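Endo-b-1,4-glucanase (Nasutitermes takasagoensis, PDB 1KS8) probably cuts internal beta-1,4-glucosidic bonds of cellulose and related beta-glucans, as a termite family 9 glycoside hydrolase with an (alpha/alpha)6 catalytic domain. Local coordinates at residues A[21-26]-A[33-38]; A[16-21]-A[28-33]; A[50-55]-A[93-98]; A[125-130]-A[362-367]. One frame throughout, in Å; residues are numbered along the deposited sequence.

Interaction 1: A[21-26]-A[33-38]; sequences SGRLPA and RKDSAL
Leu24 lays its CD1 methyl over the backbone of segment 33-38, 3.4 Å from Arg33 O and also close to the carbonyl carbon of Lys34. CG stands anti to the carbonyl carbon (chi1 -53°), and the second torsion, 179°, carries one methyl on toward Arg33, whose CB it also meets. Beside it the Asp35 side chain runs antiparallel to the leucine, and its carboxylate takes the Leu24 amide: N to OD1 is 2.9 Å and nearly straight, the donor standing above the carboxylate plane. The same OD1 accepts from water 3, which also donates to Leu24 O, so this oxygen serves both a backbone amide and solvent. On its other flank Asp35 OD2 lies 3.9 Å from Arg23 CG, an approach to the aliphatic stem and not to the guanidinium.

Next to Arg23 and Asp35 the two segments form a single antiparallel bridge, the hydrogen-bonded pair Gly22 and Ser36, within the long loop that follows helix 5-18 of the (alpha/alpha)6 barrel. Ser36 N gives a good bond to Gly22 O at 3.2 Å; the return bond from Gly22 N to Ser36 O is weak, with an angle of 123°. Gly22 has backbone angles that call for glycine, since a CB would jam against the preceding carbonyl oxygen. Leu38 CD2 packs 3.6 Å from Gly22 C and also lies over one face of the Arg23 guanidinium. At the far end Ser21 OG meets Ala37 CB at 3.4 Å, and water 1 links that hydroxyl to Ala37 O.

Interaction 2: A[16-21]-A[28-33]; sequences YEAQRS and QKVTWR
Glu17 OE2 is gripped by two successive backbone amides of the loop. Lys29 N comes in at 2.7 Å on the syn lone pair of OE2, while Val30 N, 3.2 Å from the same oxygen, approaches from above the carboxylate plane. The glutamate reaches them because its chain runs extended beyond CG, and on the way its CB touches Val30 CG2 at 3.7 Å. Lys29 crosses it with its aliphatic carbons near OE1 but sends NZ on to a salt bridge with Asp91.

Glu17 belongs to the last turn of helix 5-18, and the segment 28-33 folds back on that end of the helix, with an inverse gamma turn centred on Val30 and a type I beta turn from Val30 to Arg33. The second grip runs the other way. Arg33, its chain bent at chi2 and chi3, presents its guanidinium end-on to Arg20 O, with NH1 at 2.8 Å and NH2 at 3.1 Å from that oxygen, which lies nearly in the guanidinium plane. NH1 also donates to Ala18 O at 2.9 Å, from well above that carbonyl's plane. Thus one cation holds two carbonyls where the chain leaves the helix, and would probably be stabilised by them. Ala18 CB adds apolar packing, 4.2 Å from both Val30 CG1 and Trp32 CH2; the indole itself stacks on His385.

Interaction 3: A[50-55]-A[93-98]; sequences GGYFDA and RKAVKW
This is a buried loop-to-helix contact, in which the loop 50-55 rests on helix 89-106 through two aromatic side chains, each hydrogen-bonded to a backbone carbonyl of the opposite segment. Tyr52 OH donates to Ala95 O over a short 2.6 Å, in the carbonyl plane and on a lone pair. The oxygen lies at the edge of the phenol ring, near its plane, and Ala95 CB sits 3.7 Å from the hydroxyl.

In the reverse direction Trp98 NE1 donates to Gly51 O at 2.9 Å. That oxygen lies exactly in the indole plane, yet the nitrogen stands above the carbonyl plane, and the N-H points somewhat off, with an angle of 134°. CG of Trp98 is anti to its backbone N (chi1 -164°), and the second torsion then turns the indole so that NE1 faces Gly51 O. The two aromatics cross between these bonds: Trp98 CD1 lies over the centre of the tyrosine face, 4.0 Å above it, the planes inclined at 45°. Trp98 CB adds a contact of 3.9 Å with Tyr52 CZ. A phenylalanine at Tyr52 would probably keep much of this ring packing but leave Ala95 O without its phenolic donor.

Water 4 closes the join, accepting from Gly51 N at 2.9 Å and donating to Trp98 O at 2.7 Å. Beyond the two segments, Arg20 makes a cation-pi contact with Trp98. The arrangement ties a long connecting loop to a barrel helix within the (alpha/alpha)6 fold of family 9 glycoside hydrolases.

Interaction 4: A[125-130]-A[362-367]; sequences AFWGRP and SSSCPP
Two side-chain hydrogen bonds join the segment 125-130 to the end of helix 361-364 and the residues after it, a contact between a loop and the end of a short helix in the (alpha/alpha)6 domain. Trp127 NE1 donates to Ser364 OG at 3.0 Å, the oxygen tilted 17° from the indole plane; that hydroxyl is also hydrogen-bonded to Arg361 O. The Trp127 side chain is about 8 Å from that of Glu412, a predicted active-site residue. Arg129 NH1 donates to Pro366 O at 2.9 Å, with the acceptor near the guanidinium plane. The arginine bends at chi3 (-69°), and its charged end has further partners: NH1 also bonds Ala370 O, and NE forms a salt bridge with Asp132. An alanine at Arg129 would probably leave Pro366 O without this donor and Asp132 without its cationic mate.

Apolar packing runs alongside the bonds, where Arg129 CG presses on Cys365 CB at 3.5 Å; beyond them Pro130 CD meets Ser362 CB at 3.9 Å. Cys365, tied by its disulfide to Cys372, puts SG 3.4 Å from Gly128 C.

Interactions 1 and 2 interleave along the chain, their segments alternating and sharing Ser21 and Arg33, with centres about 8 Å apart; interaction 2 takes in the end of helix 5-18, while interaction 1 lies wholly in the loop after it. Interaction 3 follows in sequence and brings in helix 89-106, its centre about 10 Å from that of interaction 2. Backbone bonds join Gln19 to Phe53 and Ser21 to Gly51, tying the two loop stretches together. Interaction 4 comes last, uniting residues more than 230 apart; Trp32 and Arg33 pack on Ser362, and Pro130 meets Ser36. The four contacts form one continuous patch, of which interactions 2 and 4 come near the predicted active-site residue Glu412.

Interaction 1: A[21-26]-A[33-38]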
# COMPACT_ATOMS: atom_id res chain seq x y z
N SER A 21 -11.13 -4.80 -7.84
CA SER A 21 -12.27 -5.66 -7.58
C SER A 21 -13.51 -4.87 -8.00
O SER A 21 -13.48 -3.64 -8.05
CB SER A 21 -12.35 -6.00 -6.08
OG SER A 21 -13.48 -6.80 -5.80
N GLY A 22 -14.59 -5.58 -8.32
CA GLY A 22 -15.83 -4.91 -8.71
C GLY A 22 -16.02 -4.73 -10.20
O GLY A 22 -15.45 -5.47 -11.00
N ARG A 23 -16.84 -3.75 -10.57
CA ARG A 23 -17.12 -3.46 -11.97
C ARG A 23 -16.00 -2.59 -12.53
O ARG A 23 -15.75 -1.49 -12.04
CB ARG A 23 -18.46 -2.74 -12.10
CG ARG A 23 -18.93 -2.56 -13.53
CD ARG A 23 -20.33 -1.96 -13.62
NE ARG A 23 -21.35 -2.82 -13.04
CZ ARG A 23 -21.67 -2.86 -11.75
NH1 ARG A 23 -21.04 -2.06 -10.89
NH2 ARG A 23 -22.61 -3.68 -11.32
N LEU A 24 -15.31 -3.10 -13.54
CA LEU A 24 -14.20 -2.38 -14.15
C LEU A 24 -14.68 -1.34 -15.16
O LEU A 24 -15.66 -1.55 -15.87
CB LEU A 24 -13.24 -3.37 -14.81
CG LEU A 24 -12.78 -4.48 -13.86
CD1 LEU A 24 -11.85 -5.43 -14.60
CD2 LEU A 24 -12.07 -3.87 -12.65
N PRO A 25 -13.98 -0.19 -15.23
CA PRO A 25 -14.34 0.89 -16.15
C PRO A 25 -14.09 0.56 -17.61
O PRO A 25 -13.28 -0.31 -17.95
CB PRO A 25 -13.49 2.05 -15.66
CG PRO A 25 -12.24 1.36 -15.22
CD PRO A 25 -12.79 0.17 -14.45
N ALA A 26 -14.79 1.27 -18.49
CA ALA A 26 -14.65 1.07 -19.92
C ALA A 26 -13.23 1.33 -20.40
O ALA A 26 -12.77 0.72 -21.36
CB ALA A 26 -15.63 1.97 -20.67
N ARG A 33 -8.44 -8.68 -17.13
CA ARG A 33 -9.18 -8.70 -15.87
C ARG A 33 -10.64 -8.38 -16.21
O ARG A 33 -10.91 -7.53 -17.06
CB ARG A 33 -8.64 -7.65 -14.88
CG ARG A 33 -7.42 -8.09 -14.07
CD ARG A 33 -7.72 -9.32 -13.21
NE ARG A 33 -9.09 -9.29 -12.70
CZ ARG A 33 -9.54 -8.44 -11.78
NH1 ARG A 33 -8.72 -7.55 -11.23
NH2 ARG A 33 -10.82 -8.46 -11.43
N LYS A 34 -11.57 -9.05 -15.53
CA LYS A 34 -13.00 -8.85 -15.78
C LYS A 34 -13.77 -8.47 -14.53
O LYS A 34 -13.26 -8.59 -13.41
CB LYS A 34 -13.60 -10.13 -16.36
CG LYS A 34 -12.86 -10.70 -17.55
CD LYS A 34 -12.87 -9.75 -18.73
CE LYS A 34 -12.03 -10.30 -19.88
NZ LYS A 34 -11.98 -9.37 -21.04
N ASP A 35 -15.01 -8.02 -14.71
CA ASP A 35 -15.86 -7.65 -13.59
C ASP A 35 -15.96 -8.84 -12.64
O ASP A 35 -16.11 -9.98 -13.08
CB ASP A 35 -17.27 -7.28 -14.08
CG ASP A 35 -17.28 -6.05 -14.96
OD1 ASP A 35 -16.26 -5.33 -15.04
OD2 ASP A 35 -18.34 -5.79 -15.58
N SER A 36 -15.91 -8.58 -11.34
CA SER A 36 -15.98 -9.66 -10.36
C SER A 36 -16.38 -9.14 -8.99
O SER A 36 -16.37 -7.93 -8.75
CB SER A 36 -14.63 -10.36 -10.25
OG SER A 36 -13.66 -9.51 -9.65
N ALA A 37 -16.71 -10.06 -8.10
CA ALA A 37 -17.11 -9.73 -6.74
C ALA A 37 -18.19 -8.66 -6.74
O ALA A 37 -18.17 -7.73 -5.93
CB ALA A 37 -15.89 -9.25 -5.94
N LEU A 38 -19.15 -8.81 -7.65
CA LEU A 38 -20.23 -7.84 -7.80
C LEU A 38 -21.33 -7.95 -6.74
O LEU A 38 -22.25 -7.14 -6.71
CB LEU A 38 -20.85 -7.97 -9.19
CG LEU A 38 -19.87 -7.78 -10.36
CD1 LEU A 38 -20.61 -7.96 -11.68
CD2 LEU A 38 -19.25 -6.40 -10.28
O HOH W 1 -16.15 -5.82 -5.47
O HOH W 2 -13.22 -7.05 -10.98
O HOH W 3 -15.89 -4.30 -17.54

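Interaction 2: A[16-21]-A[28-33]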
# COMPACT_ATOMS: atom_id res chain seq x y z
N TYR A 16 -1.82 -2.11 -10.17
CA TYR A 16 -3.00 -1.77 -9.39
C TYR A 16 -4.28 -2.00 -10.20
O TYR A 16 -5.29 -2.42 -9.64
CB TYR A 16 -2.89 -0.34 -8.85
CG TYR A 16 -1.98 -0.27 -7.64
CD1 TYR A 16 -2.32 -0.91 -6.45
CD2 TYR A 16 -0.74 0.37 -7.71
CE1 TYR A 16 -1.46 -0.92 -5.36
CE2 TYR A 16 0.13 0.37 -6.62
CZ TYR A 16 -0.23 -0.28 -5.45
OH TYR A 16 0.63 -0.29 -4.38
N GLU A 17 -4.25 -1.76 -11.51
CA GLU A 17 -5.44 -2.02 -12.31
C GLU A 17 -5.74 -3.52 -12.25
O GLU A 17 -6.91 -3.93 -12.24
CB GLU A 17 -5.25 -1.62 -13.78
CG GLU A 17 -5.21 -0.12 -14.04
CD GLU A 17 -5.65 0.24 -15.45
OE1 GLU A 17 -5.41 1.39 -15.88
OE2 GLU A 17 -6.24 -0.63 -16.13
N ALA A 18 -4.70 -4.34 -12.20
CA ALA A 18 -4.85 -5.79 -12.15
C ALA A 18 -5.42 -6.27 -10.81
O ALA A 18 -5.90 -7.40 -10.70
CB ALA A 18 -3.51 -6.48 -12.41
N GLN A 19 -5.34 -5.41 -9.79
CA GLN A 19 -5.84 -5.74 -8.45
C GLN A 19 -7.25 -5.23 -8.19
O GLN A 19 -7.80 -5.45 -7.12
CB GLN A 19 -4.90 -5.15 -7.39
CG GLN A 19 -3.50 -5.73 -7.38
CD GLN A 19 -3.50 -7.21 -7.10
OE1 GLN A 19 -3.39 -8.03 -8.01
NE2 GLN A 19 -3.63 -7.58 -5.82
N ARG A 20 -7.83 -4.54 -9.17
CA ARG A 20 -9.17 -4.00 -8.99
C ARG A 20 -10.27 -5.03 -8.83
O ARG A 20 -10.35 -6.01 -9.59
CB ARG A 20 -9.53 -3.08 -10.16
CG ARG A 20 -8.73 -1.80 -10.20
CD ARG A 20 -9.03 -1.04 -11.48
NE ARG A 20 -8.37 0.26 -11.49
CZ ARG A 20 -8.46 1.14 -12.48
NH1 ARG A 20 -9.19 0.85 -13.56
NH2 ARG A 20 -7.83 2.30 -12.40
N SER A 21 -11.13 -4.80 -7.84
CA SER A 21 -12.27 -5.66 -7.58
C SER A 21 -13.51 -4.87 -8.00
O SER A 21 -13.48 -3.64 -8.05
CB SER A 21 -12.35 -6.00 -6.08
OG SER A 21 -13.48 -6.80 -5.80
N GLN A 28 -10.48 0.60 -18.83
CA GLN A 28 -9.54 -0.29 -18.15
C GLN A 28 -8.43 -0.64 -19.15
O GLN A 28 -8.71 -0.94 -20.31
CB GLN A 28 -10.26 -1.56 -17.70
CG GLN A 28 -9.36 -2.68 -17.18
CD GLN A 28 -9.09 -2.61 -15.68
OE1 GLN A 28 -8.37 -3.46 -15.14
NE2 GLN A 28 -9.66 -1.62 -15.01
N LYS A 29 -7.18 -0.61 -18.69
CA LYS A 29 -6.04 -0.93 -19.56
C LYS A 29 -5.63 -2.40 -19.44
O LYS A 29 -5.20 -3.00 -20.42
CB LYS A 29 -4.86 -0.00 -19.24
CG LYS A 29 -5.14 1.44 -19.65
CD LYS A 29 -4.04 2.40 -19.23
CE LYS A 29 -4.43 3.83 -19.61
NZ LYS A 29 -3.41 4.83 -19.20
N VAL A 30 -5.77 -2.96 -18.25
CA VAL A 30 -5.45 -4.37 -18.04
C VAL A 30 -6.77 -5.08 -18.34
O VAL A 30 -7.57 -5.39 -17.45
CB VAL A 30 -5.00 -4.63 -16.59
CG1 VAL A 30 -4.74 -6.12 -16.38
CG2 VAL A 30 -3.73 -3.84 -16.31
N THR A 31 -6.99 -5.32 -19.63
CA THR A 31 -8.22 -5.92 -20.12
C THR A 31 -8.44 -7.42 -19.92
O THR A 31 -9.53 -7.91 -20.19
CB THR A 31 -8.42 -5.59 -21.61
OG1 THR A 31 -7.29 -6.04 -22.36
CG2 THR A 31 -8.57 -4.08 -21.78
N TRP A 32 -7.42 -8.15 -19.48
CA TRP A 32 -7.64 -9.57 -19.24
C TRP A 32 -8.39 -9.75 -17.92
O TRP A 32 -8.91 -10.82 -17.63
CB TRP A 32 -6.32 -10.37 -19.24
CG TRP A 32 -5.21 -9.81 -18.42
CD1 TRP A 32 -4.19 -9.01 -18.86
CD2 TRP A 32 -4.96 -10.04 -17.03
NE1 TRP A 32 -3.32 -8.74 -17.83
CE2 TRP A 32 -3.77 -9.36 -16.69
CE3 TRP A 32 -5.63 -10.77 -16.03
CZ2 TRP A 32 -3.23 -9.38 -15.40
CZ3 TRP A 32 -5.09 -10.79 -14.75
CH2 TRP A 32 -3.90 -10.10 -14.45
N ARG A 33 -8.44 -8.68 -17.13
CA ARG A 33 -9.18 -8.70 -15.87
C ARG A 33 -10.64 -8.38 -16.21
O ARG A 33 -10.91 -7.53 -17.06
CB ARG A 33 -8.64 -7.65 -14.88
CG ARG A 33 -7.42 -8.09 -14.07
CD ARG A 33 -7.72 -9.32 -13.21
NE ARG A 33 -9.09 -9.29 -12.70
CZ ARG A 33 -9.54 -8.44 -11.78
NH1 ARG A 33 -8.72 -7.55 -11.23
NH2 ARG A 33 -10.82 -8.46 -11.43

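Interaction 3: A[50-55]-A[93-98]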
# COMPACT_ATOMS: atom_id res chain seq x y z
N GLY A 50 -16.16 -3.00 -5.31
CA GLY A 50 -15.05 -2.13 -5.63
C GLY A 50 -13.85 -2.40 -4.73
O GLY A 50 -13.74 -3.47 -4.13
N GLY A 51 -12.95 -1.43 -4.65
CA GLY A 51 -11.77 -1.60 -3.83
C GLY A 51 -10.75 -2.51 -4.50
O GLY A 51 -10.93 -2.92 -5.65
N TYR A 52 -9.69 -2.83 -3.78
CA TYR A 52 -8.63 -3.69 -4.30
C TYR A 52 -8.55 -5.05 -3.63
O TYR A 52 -8.72 -5.18 -2.42
CB TYR A 52 -7.26 -3.04 -4.09
CG TYR A 52 -6.98 -1.81 -4.92
CD1 TYR A 52 -6.77 -1.92 -6.29
CD2 TYR A 52 -6.88 -0.56 -4.33
CE1 TYR A 52 -6.46 -0.81 -7.06
CE2 TYR A 52 -6.58 0.57 -5.09
CZ TYR A 52 -6.37 0.43 -6.46
OH TYR A 52 -6.05 1.53 -7.22
N PHE A 53 -8.27 -6.07 -4.44
CA PHE A 53 -8.04 -7.40 -3.91
C PHE A 53 -6.67 -7.20 -3.27
O PHE A 53 -5.83 -6.48 -3.81
CB PHE A 53 -7.97 -8.43 -5.05
CG PHE A 53 -9.30 -8.71 -5.69
CD1 PHE A 53 -10.40 -9.07 -4.91
CD2 PHE A 53 -9.45 -8.66 -7.07
CE1 PHE A 53 -11.62 -9.39 -5.50
CE2 PHE A 53 -10.67 -8.98 -7.67
CZ PHE A 53 -11.75 -9.34 -6.88
N ASP A 54 -6.44 -7.84 -2.14
CA ASP A 54 -5.18 -7.63 -1.42
C ASP A 54 -3.88 -8.05 -2.09
O ASP A 54 -2.96 -7.24 -2.23
CB ASP A 54 -5.25 -8.30 -0.05
CG ASP A 54 -4.01 -8.03 0.77
OD1 ASP A 54 -3.76 -6.85 1.11
OD2 ASP A 54 -3.27 -8.99 1.07
N ALA A 55 -3.81 -9.30 -2.50
CA ALA A 55 -2.58 -9.82 -3.08
C ALA A 55 -2.86 -10.76 -4.24
O ALA A 55 -3.42 -10.35 -5.25
CB ALA A 55 -1.79 -10.53 -1.99
N ARG A 93 -4.27 9.49 -9.89
CA ARG A 93 -5.44 9.90 -9.11
C ARG A 93 -6.47 8.77 -9.11
O ARG A 93 -7.09 8.50 -8.08
CB ARG A 93 -6.03 11.17 -9.71
CG ARG A 93 -5.17 12.40 -9.48
CD ARG A 93 -5.63 13.58 -10.31
NE ARG A 93 -4.93 14.80 -9.93
CZ ARG A 93 -4.90 15.91 -10.66
NH1 ARG A 93 -5.54 15.96 -11.82
NH2 ARG A 93 -4.25 16.98 -10.22
N LYS A 94 -6.66 8.12 -10.25
CA LYS A 94 -7.62 7.03 -10.34
C LYS A 94 -7.27 5.88 -9.41
O LYS A 94 -8.16 5.24 -8.85
CB LYS A 94 -7.70 6.50 -11.78
CG LYS A 94 -8.37 7.44 -12.76
CD LYS A 94 -8.43 6.82 -14.14
CE LYS A 94 -9.12 7.75 -15.14
NZ LYS A 94 -10.51 8.07 -14.71
N ALA A 95 -5.98 5.61 -9.25
CA ALA A 95 -5.53 4.52 -8.38
C ALA A 95 -5.91 4.81 -6.93
O ALA A 95 -6.28 3.91 -6.18
CB ALA A 95 -4.02 4.34 -8.51
N VAL A 96 -5.81 6.07 -6.54
CA VAL A 96 -6.16 6.46 -5.19
C VAL A 96 -7.68 6.42 -5.02
O VAL A 96 -8.20 5.86 -4.05
CB VAL A 96 -5.66 7.89 -4.88
CG1 VAL A 96 -6.25 8.39 -3.56
CG2 VAL A 96 -4.14 7.90 -4.81
N LYS A 97 -8.40 6.98 -5.99
CA LYS A 97 -9.85 7.01 -5.92
C LYS A 97 -10.49 5.63 -5.92
O LYS A 97 -11.56 5.44 -5.33
CB LYS A 97 -10.41 7.86 -7.08
CG LYS A 97 -11.90 8.16 -6.97
CD LYS A 97 -12.31 9.24 -7.97
CE LYS A 97 -13.75 9.68 -7.77
NZ LYS A 97 -14.73 8.59 -8.03
N TRP A 98 -9.86 4.66 -6.57
CA TRP A 98 -10.43 3.32 -6.58
C TRP A 98 -10.53 2.80 -5.15
O TRP A 98 -11.47 2.10 -4.79
CB TRP A 98 -9.59 2.37 -7.43
CG TRP A 98 -10.34 1.12 -7.78
CD1 TRP A 98 -10.41 -0.03 -7.05
CD2 TRP A 98 -11.21 0.95 -8.90
NE1 TRP A 98 -11.29 -0.91 -7.64
CE2 TRP A 98 -11.79 -0.34 -8.78
CE3 TRP A 98 -11.57 1.75 -9.99
CZ2 TRP A 98 -12.71 -0.83 -9.71
CZ3 TRP A 98 -12.48 1.26 -10.92
CH2 TRP A 98 -13.04 -0.02 -10.77
O HOH W 4 -13.75 1.12 -5.80

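Interaction 4: A[125-130]-A[362-367]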
# COMPACT_ATOMS: atom_id res chain seq x y z
N ALA A 125 -8.98 -21.13 -0.45
CA ALA A 125 -9.19 -22.52 -0.84
C ALA A 125 -9.52 -22.61 -2.33
O ALA A 125 -9.54 -23.70 -2.91
CB ALA A 125 -10.33 -23.12 -0.02
N PHE A 126 -9.78 -21.46 -2.94
CA PHE A 126 -10.11 -21.36 -4.35
C PHE A 126 -8.94 -20.81 -5.15
O PHE A 126 -8.26 -19.89 -4.70
CB PHE A 126 -11.31 -20.42 -4.51
CG PHE A 126 -11.60 -20.00 -5.93
CD1 PHE A 126 -12.25 -20.87 -6.81
CD2 PHE A 126 -11.23 -18.74 -6.39
CE1 PHE A 126 -12.54 -20.47 -8.11
CE2 PHE A 126 -11.52 -18.34 -7.69
CZ PHE A 126 -12.18 -19.21 -8.55
N TRP A 127 -8.69 -21.39 -6.32
CA TRP A 127 -7.65 -20.89 -7.21
C TRP A 127 -8.30 -20.79 -8.58
O TRP A 127 -8.68 -21.80 -9.17
CB TRP A 127 -6.42 -21.81 -7.29
CG TRP A 127 -5.30 -21.15 -8.04
CD1 TRP A 127 -5.18 -21.02 -9.40
CD2 TRP A 127 -4.20 -20.42 -7.48
NE1 TRP A 127 -4.09 -20.24 -9.71
CE2 TRP A 127 -3.47 -19.86 -8.55
CE3 TRP A 127 -3.77 -20.18 -6.16
CZ2 TRP A 127 -2.33 -19.06 -8.35
CZ3 TRP A 127 -2.64 -19.39 -5.96
CH2 TRP A 127 -1.94 -18.84 -7.05
N GLY A 128 -8.44 -19.57 -9.08
CA GLY A 128 -9.07 -19.36 -10.37
C GLY A 128 -9.33 -17.89 -10.61
O GLY A 128 -8.77 -17.04 -9.92
N ARG A 129 -10.17 -17.59 -11.59
CA ARG A 129 -10.49 -16.20 -11.92
C ARG A 129 -11.48 -15.65 -10.90
O ARG A 129 -12.38 -16.34 -10.45
CB ARG A 129 -11.09 -16.12 -13.33
CG ARG A 129 -10.12 -16.53 -14.44
CD ARG A 129 -10.81 -16.57 -15.80
NE ARG A 129 -11.75 -17.68 -15.86
CZ ARG A 129 -11.55 -18.81 -16.53
NH1 ARG A 129 -10.43 -19.00 -17.22
NH2 ARG A 129 -12.46 -19.76 -16.49
N PRO A 130 -11.32 -14.37 -10.51
CA PRO A 130 -12.25 -13.82 -9.52
C PRO A 130 -13.72 -13.84 -9.93
O PRO A 130 -14.60 -14.04 -9.09
CB PRO A 130 -11.71 -12.41 -9.27
CG PRO A 130 -11.03 -12.06 -10.56
CD PRO A 130 -10.36 -13.35 -10.97
N SER A 362 -5.43 -14.42 -10.55
CA SER A 362 -5.96 -13.89 -11.80
C SER A 362 -4.99 -13.90 -12.97
O SER A 362 -5.38 -14.21 -14.10
CB SER A 362 -6.56 -12.49 -11.60
OG SER A 362 -5.57 -11.52 -11.30
N SER A 363 -3.72 -13.57 -12.73
CA SER A 363 -2.76 -13.57 -13.83
C SER A 363 -2.37 -14.97 -14.29
O SER A 363 -1.91 -15.16 -15.41
CB SER A 363 -1.50 -12.78 -13.44
OG SER A 363 -0.81 -13.37 -12.36
N SER A 364 -2.54 -15.96 -13.42
CA SER A 364 -2.18 -17.34 -13.78
C SER A 364 -3.20 -17.98 -14.72
O SER A 364 -2.89 -18.93 -15.43
CB SER A 364 -2.08 -18.20 -12.53
OG SER A 364 -3.37 -18.56 -12.04
N CYS A 365 -4.41 -17.44 -14.73
CA CYS A 365 -5.49 -18.00 -15.52
C CYS A 365 -5.55 -17.72 -17.00
O CYS A 365 -5.28 -16.61 -17.45
CB CYS A 365 -6.82 -17.58 -14.92
SG CYS A 365 -7.16 -18.19 -13.25
N PRO A 366 -5.91 -18.74 -17.79
CA PRO A 366 -6.03 -18.54 -19.24
C PRO A 366 -7.38 -17.85 -19.39
O PRO A 366 -8.14 -17.75 -18.42
CB PRO A 366 -6.04 -19.97 -19.77
CG PRO A 366 -6.76 -20.72 -18.68
CD PRO A 366 -6.12 -20.15 -17.43
N PRO A 367 -7.71 -17.37 -20.59
CA PRO A 367 -9.02 -16.72 -20.70
C PRO A 367 -10.16 -17.72 -20.70
O PRO A 367 -9.98 -18.88 -21.08
CB PRO A 367 -8.92 -15.95 -22.01
CG PRO A 367 -8.03 -16.84 -22.83
CD PRO A 367 -6.96 -17.26 -21.85